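Local coordinates for protein deadlock (Drosophila melanogaster, PDB 5XYV) that takes part in oogenesis and germline maintenance and, through this N-terminal region, binds Rhino directly within the Rhino-Deadlock-Cutoff complex, at residues D5-R8 / M9-L13; F36-G39 / F40-W44; C15-H18 / I19-T22; S26-T29 / E30-N34. All coordinates share one frame; numbering follows the deposited sequence.

Contact 1 (D5-R8 / M9-L13)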
loop_
_atom_site.group_PDB
_atom_site.type_symbol
_atom_site.label_atom_id
_atom_site.label_comp_id
_atom_site.label_asym_id
_atom_site.label_seq_id
_atom_site.Cartn_x
_atom_site.Cartn_y
_atom_site.Cartn_z
ATOM N N ASP C 5 -7.200 -17.017 8.165
ATOM C CA ASP C 5 -7.134 -18.244 8.953
ATOM C C ASP C 5 -7.880 -19.387 8.323
ATOM O O ASP C 5 -7.595 -20.548 8.631
ATOM C CB ASP C 5 -7.686 -18.040 10.367
ATOM C CG ASP C 5 -6.826 -17.124 11.201
ATOM O OD1 ASP C 5 -5.839 -17.604 11.797
ATOM O OD2 ASP C 5 -7.164 -15.930 11.285
ATOM N N LYS C 6 -8.848 -19.077 7.464
ATOM C CA LYS C 6 -9.596 -20.132 6.780
ATOM C C LYS C 6 -8.821 -20.643 5.544
ATOM O O LYS C 6 -9.282 -21.535 4.829
ATOM C CB LYS C 6 -11.024 -19.635 6.429
ATOM C CG LYS C 6 -11.218 -19.077 5.037
ATOM C CD LYS C 6 -12.395 -18.108 5.023
ATOM C CE LYS C 6 -12.958 -17.960 3.620
ATOM N NZ LYS C 6 -14.030 -16.929 3.569
ATOM N N ILE C 7 -7.619 -20.110 5.333
ATOM C CA ILE C 7 -6.792 -20.571 4.230
ATOM C C ILE C 7 -5.890 -21.753 4.586
ATOM O O ILE C 7 -4.985 -21.669 5.435
ATOM C CB ILE C 7 -5.923 -19.459 3.671
ATOM C CG1 ILE C 7 -6.819 -18.414 3.019
ATOM C CG2 ILE C 7 -4.956 -20.012 2.641
ATOM C CD1 ILE C 7 -6.125 -17.092 2.819
ATOM N N ARG C 8 -6.177 -22.845 3.885
ATOM C CA ARG C 8 -5.547 -24.156 3.962
ATOM C C ARG C 8 -4.044 -24.139 3.694
ATOM O O ARG C 8 -3.587 -23.343 2.887
ATOM C CB ARG C 8 -6.227 -25.029 2.910
ATOM C CG ARG C 8 -6.571 -26.401 3.277
ATOM C CD ARG C 8 -7.325 -27.000 2.098
ATOM N NE ARG C 8 -8.489 -26.175 1.816
ATOM C CZ ARG C 8 -8.887 -25.787 0.616
ATOM N NH1 ARG C 8 -8.248 -26.176 -0.478
ATOM N NH2 ARG C 8 -9.949 -25.011 0.521
ATOM N N MET C 9 -3.284 -25.043 4.306
ATOM C CA MET C 9 -1.858 -25.138 3.987
ATOM C C MET C 9 -1.652 -25.490 2.517
ATOM O O MET C 9 -0.798 -24.913 1.858
ATOM C CB MET C 9 -1.150 -26.149 4.893
ATOM C CG MET C 9 0.372 -26.296 4.635
ATOM S SD MET C 9 1.323 -24.736 4.681
ATOM C CE MET C 9 1.189 -24.274 6.410
ATOM N N SER C 10 -2.464 -26.407 2.001
ATOM C CA SER C 10 -2.335 -26.867 0.626
ATOM C C SER C 10 -2.516 -25.716 -0.348
ATOM O O SER C 10 -1.901 -25.687 -1.408
ATOM C CB SER C 10 -3.339 -27.993 0.339
ATOM O OG SER C 10 -4.669 -27.528 0.369
ATOM N N GLN C 11 -3.364 -24.766 0.022
ATOM C CA GLN C 11 -3.553 -23.556 -0.767
ATOM C C GLN C 11 -2.356 -22.618 -0.787
ATOM O O GLN C 11 -2.044 -22.011 -1.830
ATOM C CB GLN C 11 -4.783 -22.797 -0.262
ATOM C CG GLN C 11 -6.072 -23.414 -0.715
ATOM C CD GLN C 11 -7.261 -22.703 -0.141
ATOM O OE1 GLN C 11 -7.289 -22.380 1.039
ATOM N NE2 GLN C 11 -8.202 -22.362 -0.996
ATOM N N LYS C 12 -1.721 -22.445 0.369
ATOM C CA LYS C 12 -0.519 -21.634 0.421
ATOM C C LYS C 12 0.620 -22.273 -0.392
ATOM O O LYS C 12 1.370 -21.587 -1.079
ATOM C CB LYS C 12 -0.088 -21.420 1.862
ATOM C CG LYS C 12 -1.104 -20.709 2.725
ATOM C CD LYS C 12 -0.813 -20.994 4.196
ATOM C CE LYS C 12 -1.797 -20.275 5.080
ATOM N NZ LYS C 12 -1.583 -20.593 6.506
ATOM N N LEU C 13 0.744 -23.588 -0.325
ATOM C CA LEU C 13 1.787 -24.261 -1.104
ATOM C C LEU C 13 1.587 -24.079 -2.629
ATOM O O LEU C 13 2.556 -23.912 -3.363
ATOM C CB LEU C 13 1.848 -25.756 -0.743
ATOM C CG LEU C 13 2.276 -26.055 0.700
ATOM C CD1 LEU C 13 2.598 -27.534 0.931
ATOM C CD2 LEU C 13 3.431 -25.168 1.132
HETATM O O HOH W 1 -3.982 -19.646 7.461
HETATM O O HOH W 2 -5.840 -26.813 -1.827
#

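Contact 2 (F36-G39 / F40-W44)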
loop_
_atom_site.group_PDB
_atom_site.type_symbol
_atom_site.label_atom_id
_atom_site.label_comp_id
_atom_site.label_asym_id
_atom_site.label_seq_id
_atom_site.Cartn_x
_atom_site.Cartn_y
_atom_site.Cartn_z
ATOM N N PHE C 36 12.969 -16.992 2.127
ATOM C CA PHE C 36 11.743 -16.432 1.583
ATOM C C PHE C 36 10.538 -17.322 1.844
ATOM O O PHE C 36 9.450 -16.824 2.132
ATOM C CB PHE C 36 11.884 -16.196 0.075
ATOM C CG PHE C 36 12.600 -14.938 -0.256
ATOM C CD1 PHE C 36 12.376 -13.795 0.494
ATOM C CD2 PHE C 36 13.496 -14.889 -1.300
ATOM C CE1 PHE C 36 13.052 -12.628 0.206
ATOM C CE2 PHE C 36 14.160 -13.726 -1.600
ATOM C CZ PHE C 36 13.946 -12.601 -0.848
ATOM N N PHE C 37 10.726 -18.631 1.745
ATOM C CA PHE C 37 9.626 -19.549 1.998
ATOM C C PHE C 37 9.188 -19.494 3.460
ATOM O O PHE C 37 7.988 -19.529 3.758
ATOM C CB PHE C 37 9.997 -20.981 1.616
ATOM C CG PHE C 37 8.895 -21.971 1.878
ATOM C CD1 PHE C 37 7.702 -21.899 1.170
ATOM C CD2 PHE C 37 9.048 -22.976 2.836
ATOM C CE1 PHE C 37 6.678 -22.805 1.413
ATOM C CE2 PHE C 37 8.045 -23.883 3.082
ATOM C CZ PHE C 37 6.852 -23.800 2.373
ATOM N N LYS C 38 10.157 -19.402 4.363
ATOM C CA LYS C 38 9.859 -19.306 5.789
ATOM C C LYS C 38 9.094 -18.022 6.129
ATOM O O LYS C 38 8.201 -18.024 6.966
ATOM C CB LYS C 38 11.148 -19.380 6.607
ATOM C CG LYS C 38 10.929 -19.367 8.119
ATOM C CD LYS C 38 12.254 -19.543 8.840
ATOM C CE LYS C 38 12.098 -19.568 10.347
ATOM N NZ LYS C 38 13.442 -19.730 10.966
ATOM N N GLY C 39 9.451 -16.926 5.478
ATOM C CA GLY C 39 8.728 -15.686 5.660
ATOM C C GLY C 39 7.388 -15.695 4.931
ATOM O O GLY C 39 6.454 -14.998 5.318
ATOM N N PHE C 40 7.290 -16.484 3.868
ATOM C CA PHE C 40 6.014 -16.634 3.162
ATOM C C PHE C 40 4.972 -17.295 4.046
ATOM O O PHE C 40 3.822 -16.902 4.052
ATOM C CB PHE C 40 6.226 -17.439 1.883
ATOM C CG PHE C 40 4.959 -17.951 1.262
ATOM C CD1 PHE C 40 4.108 -17.091 0.561
ATOM C CD2 PHE C 40 4.631 -19.293 1.348
ATOM C CE1 PHE C 40 2.932 -17.576 -0.029
ATOM C CE2 PHE C 40 3.475 -19.785 0.731
ATOM C CZ PHE C 40 2.621 -18.916 0.056
ATOM N N LEU C 41 5.372 -18.309 4.795
ATOM C CA LEU C 41 4.433 -19.006 5.663
ATOM C C LEU C 41 4.042 -18.170 6.878
ATOM O O LEU C 41 2.875 -18.144 7.280
ATOM C CB LEU C 41 5.011 -20.340 6.114
ATOM C CG LEU C 41 5.080 -21.405 5.024
ATOM C CD1 LEU C 41 5.742 -22.634 5.588
ATOM C CD2 LEU C 41 3.692 -21.725 4.487
ATOM N N GLU C 42 5.026 -17.466 7.429
ATOM C CA GLU C 42 4.808 -16.551 8.534
ATOM C C GLU C 42 3.908 -15.363 8.143
ATOM O O GLU C 42 3.265 -14.777 9.011
ATOM C CB GLU C 42 6.167 -16.053 9.081
ATOM C CG GLU C 42 7.005 -17.156 9.743
ATOM C CD GLU C 42 8.442 -16.750 10.069
ATOM O OE1 GLU C 42 8.852 -15.622 9.719
ATOM O OE2 GLU C 42 9.180 -17.592 10.629
ATOM N N SER C 43 3.856 -15.016 6.854
ATOM C CA SER C 43 3.131 -13.823 6.409
ATOM C C SER C 43 1.617 -14.000 6.469
ATOM O O SER C 43 0.871 -13.028 6.592
ATOM C CB SER C 43 3.536 -13.431 4.984
ATOM O OG SER C 43 2.810 -14.187 4.030
ATOM N N TRP C 44 1.161 -15.238 6.368
ATOM C CA TRP C 44 -0.263 -15.522 6.488
ATOM C C TRP C 44 -0.756 -15.459 7.917
ATOM O O TRP C 44 -1.915 -15.126 8.153
ATOM C CB TRP C 44 -0.602 -16.902 5.922
ATOM C CG TRP C 44 -0.232 -17.070 4.505
ATOM C CD1 TRP C 44 0.968 -17.494 4.006
ATOM C CD2 TRP C 44 -1.067 -16.804 3.380
ATOM N NE1 TRP C 44 0.921 -17.503 2.634
ATOM C CE2 TRP C 44 -0.325 -17.085 2.223
ATOM C CE3 TRP C 44 -2.388 -16.350 3.240
ATOM C CZ2 TRP C 44 -0.849 -16.942 0.935
ATOM C CZ3 TRP C 44 -2.898 -16.199 1.974
ATOM C CH2 TRP C 44 -2.135 -16.503 0.834
#

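Contact 3 (C15-H18 / I19-T22)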
loop_
_atom_site.group_PDB
_atom_site.type_symbol
_atom_site.label_atom_id
_atom_site.label_comp_id
_atom_site.label_asym_id
_atom_site.label_seq_id
_atom_site.Cartn_x
_atom_site.Cartn_y
_atom_site.Cartn_z
ATOM N N CYS C 15 0.108 -21.490 -4.059
ATOM C CA CYS C 15 0.521 -20.114 -4.281
ATOM C C CYS C 15 2.038 -19.992 -4.298
ATOM O O CYS C 15 2.578 -19.233 -5.086
ATOM C CB CYS C 15 -0.070 -19.173 -3.213
ATOM S SG CYS C 15 -1.841 -18.920 -3.338
ATOM N N TRP C 16 2.720 -20.763 -3.450
ATOM C CA TRP C 16 4.178 -20.764 -3.476
ATOM C C TRP C 16 4.653 -21.275 -4.811
ATOM O O TRP C 16 5.563 -20.720 -5.410
ATOM C CB TRP C 16 4.773 -21.621 -2.345
ATOM C CG TRP C 16 6.285 -21.602 -2.309
ATOM C CD1 TRP C 16 7.136 -22.657 -2.532
ATOM C CD2 TRP C 16 7.123 -20.468 -2.037
ATOM N NE1 TRP C 16 8.448 -22.245 -2.407
ATOM C CE2 TRP C 16 8.466 -20.903 -2.108
ATOM C CE3 TRP C 16 6.869 -19.120 -1.744
ATOM C CZ2 TRP C 16 9.544 -20.042 -1.885
ATOM C CZ3 TRP C 16 7.946 -18.268 -1.534
ATOM C CH2 TRP C 16 9.259 -18.732 -1.600
ATOM N N GLN C 17 4.007 -22.329 -5.290
ATOM C CA GLN C 17 4.399 -22.932 -6.552
ATOM C C GLN C 17 4.197 -21.931 -7.701
ATOM O O GLN C 17 4.966 -21.916 -8.671
ATOM C CB GLN C 17 3.603 -24.218 -6.777
ATOM C CG GLN C 17 4.276 -25.234 -7.648
ATOM C CD GLN C 17 5.632 -25.663 -7.098
ATOM O OE1 GLN C 17 5.810 -25.842 -5.886
ATOM N NE2 GLN C 17 6.605 -25.795 -7.988
ATOM N N HIS C 18 3.171 -21.090 -7.567
ATOM C CA HIS C 18 2.932 -19.979 -8.502
ATOM C C HIS C 18 4.093 -18.995 -8.524
ATOM O O HIS C 18 4.541 -18.574 -9.594
ATOM C CB HIS C 18 1.646 -19.211 -8.140
ATOM C CG HIS C 18 0.393 -19.995 -8.341
ATOM N ND1 HIS C 18 -0.804 -19.656 -7.741
ATOM C CD2 HIS C 18 0.138 -21.094 -9.095
ATOM C CE1 HIS C 18 -1.735 -20.516 -8.106
ATOM N NE2 HIS C 18 -1.191 -21.397 -8.928
ATOM N N ILE C 19 4.542 -18.593 -7.340
ATOM C CA ILE C 19 5.701 -17.715 -7.234
ATOM C C ILE C 19 6.936 -18.369 -7.879
ATOM O O ILE C 19 7.645 -17.727 -8.647
ATOM C CB ILE C 19 6.002 -17.346 -5.770
ATOM C CG1 ILE C 19 4.870 -16.493 -5.198
ATOM C CG2 ILE C 19 7.350 -16.623 -5.644
ATOM C CD1 ILE C 19 4.987 -16.280 -3.736
ATOM N N LEU C 20 7.170 -19.642 -7.592
ATOM C CA LEU C 20 8.285 -20.355 -8.209
ATOM C C LEU C 20 8.157 -20.440 -9.732
ATOM O O LEU C 20 9.115 -20.233 -10.437
ATOM C CB LEU C 20 8.424 -21.763 -7.621
ATOM C CG LEU C 20 8.724 -21.825 -6.114
ATOM C CD1 LEU C 20 8.720 -23.271 -5.607
ATOM C CD2 LEU C 20 10.043 -21.168 -5.822
ATOM N N THR C 21 6.975 -20.726 -10.252
ATOM C CA THR C 21 6.792 -20.817 -11.699
ATOM C C THR C 21 7.085 -19.494 -12.412
ATOM O O THR C 21 7.533 -19.465 -13.563
ATOM C CB THR C 21 5.361 -21.268 -12.023
ATOM O OG1 THR C 21 5.164 -22.574 -11.471
ATOM C CG2 THR C 21 5.106 -21.289 -13.537
ATOM N N THR C 22 6.841 -18.403 -11.693
ATOM C CA THR C 22 6.984 -17.044 -12.196
ATOM C C THR C 22 8.429 -16.475 -12.226
ATOM O O THR C 22 8.804 -15.785 -13.191
ATOM C CB THR C 22 6.075 -16.115 -11.355
ATOM O OG1 THR C 22 4.715 -16.516 -11.559
ATOM C CG2 THR C 22 6.240 -14.650 -11.740
#

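Contact 4 (S26-T29 / E30-N34)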
loop_
_atom_site.group_PDB
_atom_site.type_symbol
_atom_site.label_atom_id
_atom_site.label_comp_id
_atom_site.label_asym_id
_atom_site.label_seq_id
_atom_site.Cartn_x
_atom_site.Cartn_y
_atom_site.Cartn_z
ATOM N N SER C 26 15.723 -21.339 -10.684
ATOM C CA SER C 26 17.165 -21.105 -10.888
ATOM C C SER C 26 17.574 -19.634 -10.680
ATOM O O SER C 26 18.742 -19.279 -10.802
ATOM C CB SER C 26 17.595 -21.558 -12.285
ATOM O OG SER C 26 17.177 -20.615 -13.246
ATOM N N SER C 27 16.607 -18.787 -10.349
ATOM C CA SER C 27 16.827 -17.344 -10.259
ATOM C C SER C 27 17.305 -16.903 -8.861
ATOM O O SER C 27 17.727 -15.762 -8.663
ATOM C CB SER C 27 15.541 -16.605 -10.632
ATOM O OG SER C 27 14.712 -16.483 -9.496
ATOM N N LYS C 28 17.211 -17.814 -7.902
ATOM C CA LYS C 28 17.724 -17.591 -6.567
ATOM C C LYS C 28 18.507 -18.829 -6.164
ATOM O O LYS C 28 18.338 -19.894 -6.758
ATOM C CB LYS C 28 16.601 -17.328 -5.546
ATOM C CG LYS C 28 15.635 -16.187 -5.870
ATOM C CD LYS C 28 14.785 -15.859 -4.648
ATOM C CE LYS C 28 13.695 -14.829 -4.975
ATOM N NZ LYS C 28 14.216 -13.635 -5.672
ATOM N N THR C 29 19.357 -18.682 -5.153
ATOM C CA THR C 29 20.023 -19.815 -4.562
ATOM C C THR C 29 19.009 -20.490 -3.681
ATOM O O THR C 29 18.019 -19.874 -3.275
ATOM C CB THR C 29 21.258 -19.412 -3.724
ATOM O OG1 THR C 29 20.819 -18.852 -2.481
ATOM C CG2 THR C 29 22.122 -18.402 -4.465
ATOM N N GLU C 30 19.281 -21.736 -3.347
ATOM C CA GLU C 30 18.340 -22.518 -2.590
ATOM C C GLU C 30 18.150 -22.021 -1.154
ATOM O O GLU C 30 17.051 -22.104 -0.608
ATOM C CB GLU C 30 18.789 -23.969 -2.616
ATOM C CG GLU C 30 18.039 -24.867 -1.687
ATOM C CD GLU C 30 18.719 -26.200 -1.575
ATOM O OE1 GLU C 30 19.739 -26.254 -0.854
ATOM O OE2 GLU C 30 18.232 -27.187 -2.176
ATOM N N GLN C 31 19.200 -21.484 -0.545
ATOM C CA GLN C 31 19.069 -20.931 0.792
ATOM C C GLN C 31 18.328 -19.581 0.775
ATOM O O GLN C 31 17.642 -19.235 1.735
ATOM C CB GLN C 31 20.449 -20.787 1.438
ATOM C CG GLN C 31 21.424 -20.013 0.573
ATOM C CD GLN C 31 22.298 -20.912 -0.297
ATOM O OE1 GLN C 31 21.912 -22.025 -0.668
ATOM N NE2 GLN C 31 23.475 -20.415 -0.643
ATOM N N GLU C 32 18.478 -18.823 -0.310
ATOM C CA GLU C 32 17.638 -17.654 -0.557
ATOM C C GLU C 32 16.161 -18.018 -0.617
ATOM O O GLU C 32 15.324 -17.288 -0.120
ATOM C CB GLU C 32 18.019 -16.963 -1.865
ATOM C CG GLU C 32 19.315 -16.166 -1.833
ATOM C CD GLU C 32 19.688 -15.635 -3.220
ATOM O OE1 GLU C 32 19.099 -16.101 -4.216
ATOM O OE2 GLU C 32 20.560 -14.746 -3.321
ATOM N N TRP C 33 15.854 -19.126 -1.272
ATOM C CA TRP C 33 14.494 -19.609 -1.408
ATOM C C TRP C 33 13.966 -20.041 -0.067
ATOM O O TRP C 33 12.818 -19.748 0.280
ATOM C CB TRP C 33 14.416 -20.787 -2.396
ATOM C CG TRP C 33 14.402 -20.381 -3.820
ATOM C CD1 TRP C 33 15.296 -20.738 -4.791
ATOM C CD2 TRP C 33 13.433 -19.539 -4.465
ATOM N NE1 TRP C 33 14.947 -20.163 -5.994
ATOM C CE2 TRP C 33 13.804 -19.421 -5.819
ATOM C CE3 TRP C 33 12.291 -18.865 -4.019
ATOM C CZ2 TRP C 33 13.077 -18.663 -6.735
ATOM C CZ3 TRP C 33 11.575 -18.113 -4.924
ATOM C CH2 TRP C 33 11.960 -18.030 -6.271
ATOM N N ASN C 34 14.802 -20.770 0.672
ATOM C CA ASN C 34 14.372 -21.283 1.966
ATOM C C ASN C 34 13.980 -20.167 2.911
ATOM O O ASN C 34 13.006 -20.314 3.644
ATOM C CB ASN C 34 15.446 -22.163 2.607
ATOM C CG ASN C 34 15.440 -23.573 2.050
ATOM O OD1 ASN C 34 14.550 -23.941 1.280
ATOM N ND2 ASN C 34 16.419 -24.376 2.448
#

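Contact 1 (D5-R8 / M9-L13)
Q11 folds back from the first turn of helix 9-23 and meets R8 with both its oxygen and its flat amide. OE1 accepts from R8 N at 3.1 Å, with the donor in the carbonyl plane of the amide, so that the Q11 side chain takes the N-H of the N-cap residue. R8 O in turn accepts K12 N at 3.3 Å and, weakly, Q11 N. Q11 CG stands beside its own backbone N (chi1 -77°), and the extended chain beyond it carries the amide back over the guanidinium. The two planes are only 17° apart, and Q11 CD lies 3.4 Å above the arginine plane, toward its rim. The tight side is built round buried I7, whose CG2 packs 3.9 Å from K12 CG and also lies near the amide oxygen of Q11. On the solvent side R8 CD passes S10 OG, and a water joins that hydroxyl to R8 NH1, the latter by a weak bond. At the other end of the contact, another water accepts a hydrogen bond from K12 NZ at 2.8 Å. An alanine in place of Q11 would probably leave R8 N without its side-chain acceptor and the guanidinium without the amide that lies over its face. I7 and Q11 also pack on I39 of the Rhino chain, while on helix 30-45 I7 and K12 touch W44, M9 touches L41 and L13 touches F37.

Contact 2 (F36-G39 / F40-W44)
F36 O takes the amide of F40 at 2.8 Å, the shortest hydrogen bond between 36-39 and 40-44, and Y21 of the Rhino chain adds a weak bond from its hydroxyl. One residue on, F37 O receives L41 N, and the two side chains follow the same step. With CG anti to the backbone N (chi1 179°), the F37 ring swings along the helix until L41 lies over one face: L41 CG is 4.3 Å from the ring centroid, a CH-pi contact, and L41 CD1 reaches F37 CZ at 3.6 Å. F40 meets the same ring obliquely, its CD2 4.0 Å from F37 CD1. Bulky flat and branched residues suit this side, since W16, L13 and M9 of helix 9-23 pack against it. The solvent side carries long polar chains. E42 lays CG on K38 O at 3.1 Å and extends back past the lysine, OE2 lying 3.5 Å from K38 CE; the charges, K38 NZ and E42 OE2, stay 4.8 Å apart. A leucine in place of E42 would probably leave the K38 amine without this nearby opposite charge. S43 OG donates to F40 O at 2.9 Å and bonds H19 of the Rhino chain, whose ring meets W44. Apolar side chains toward helix 9-23, charged ones toward solvent, and F36, S43 and W44 meeting Rhino mark an amphipathic helix of a helical hairpin.

Contact 3 (C15-H18 / I19-T22)
The W16 indole carries L20 on one face: L20 CG stands 3.7 Å above its plane, offset toward the rim, and makes a CH-pi contact with the five-membered ring. I19 approaches obliquely, its CD1 3.9 Å from W16 CE3. These are the i to i+4 and i to i+3 steps of an amphipathic helix, here helix 9-23 of a helical hairpin. Set anti to the backbone N (chi1 -178°), W16 CG sends the indole along the helix toward L20, whose CD1 comes within 3.4 Å of W16 NE1. A wide aromatic suits this place because F37 and F40 of helix 30-45 also meet the indole, their planes about 55° and 35° from it.

H18 faces a different partner: its ND1 bonds A41 N of the Rhino chain, and its ring stacks on F6 there. C15, I19 and T22 also pack on Rhino, against F30, M23 and F28. Farther along, two threonines turn their hydroxyls back onto the helix. Q17 O accepts T21 N at 2.8 Å and T21 OG1 at 2.9 Å, and H18 O is likewise gripped by T22, whose OG1, at 2.9 Å, and backbone N reach it from opposite faces of the carbonyl plane.

Contact 4 (S26-T29 / E30-N34)
T29 and E32 exchange two bonds at the start of helix 30-45, the reciprocal pair of a capping box. T29 OG1 accepts from E32 N at 3.2 Å, with a nearly straight N-H angle of 161°, while E32 OE1 accepts from T29 N at 2.8 Å, met from above the carboxylate plane. Threonine suits the N-cap because its OG1 sits between its own backbone N and carbonyl carbon (chi1 75°), which turns the oxygen toward the first helical turn. T29 O then takes W33 N and begins the helical ladder.

Just before the cap, K28 lies across the W33 indole at about a right angle. Its CB makes a CH-pi contact, 3.6 Å from the centroid of the five-membered ring, and CD passes over the centre of the indole; a long aliphatic chain suits so wide a face. The bend at chi4 leaves K28 NZ 5.4 Å from the centroid of the six-membered ring of W33, at most a weak cation-pi attraction.

Further out, W33 NE1 donates to T25 O and S27 OG bonds G24 O, fixing the preceding turn, and the indole packs on L20 and L23 of helix 9-23. A helix start has amide N-H groups without preceding carbonyls; here threonine hydroxyl and glutamate carboxylate answer two of them, and the charge of E32 is probably welcome beside the positive end of the helix dipole.

Overall arrangement
From the N terminus, contact 1 caps the start of helix 9-23 and contact 3 follows further along the same helix. The chain then turns; contact 4 closes that turn by starting helix 30-45, and contact 2 continues along this second helix. All four are local and lie in series, none nesting in or crossing another. The hairpin brings distant ones together: contact 2 packs on contact 1 through W44 and L41, and on contact 3 through F37 and F40 against W16, whereas W33 of contact 4 reaches L20 of contact 3. Contacts 1 and 4 sit on opposite sides of the chain's centre, about 23 Å apart between centres. Contacts 1, 2 and 3 also touch Rhino.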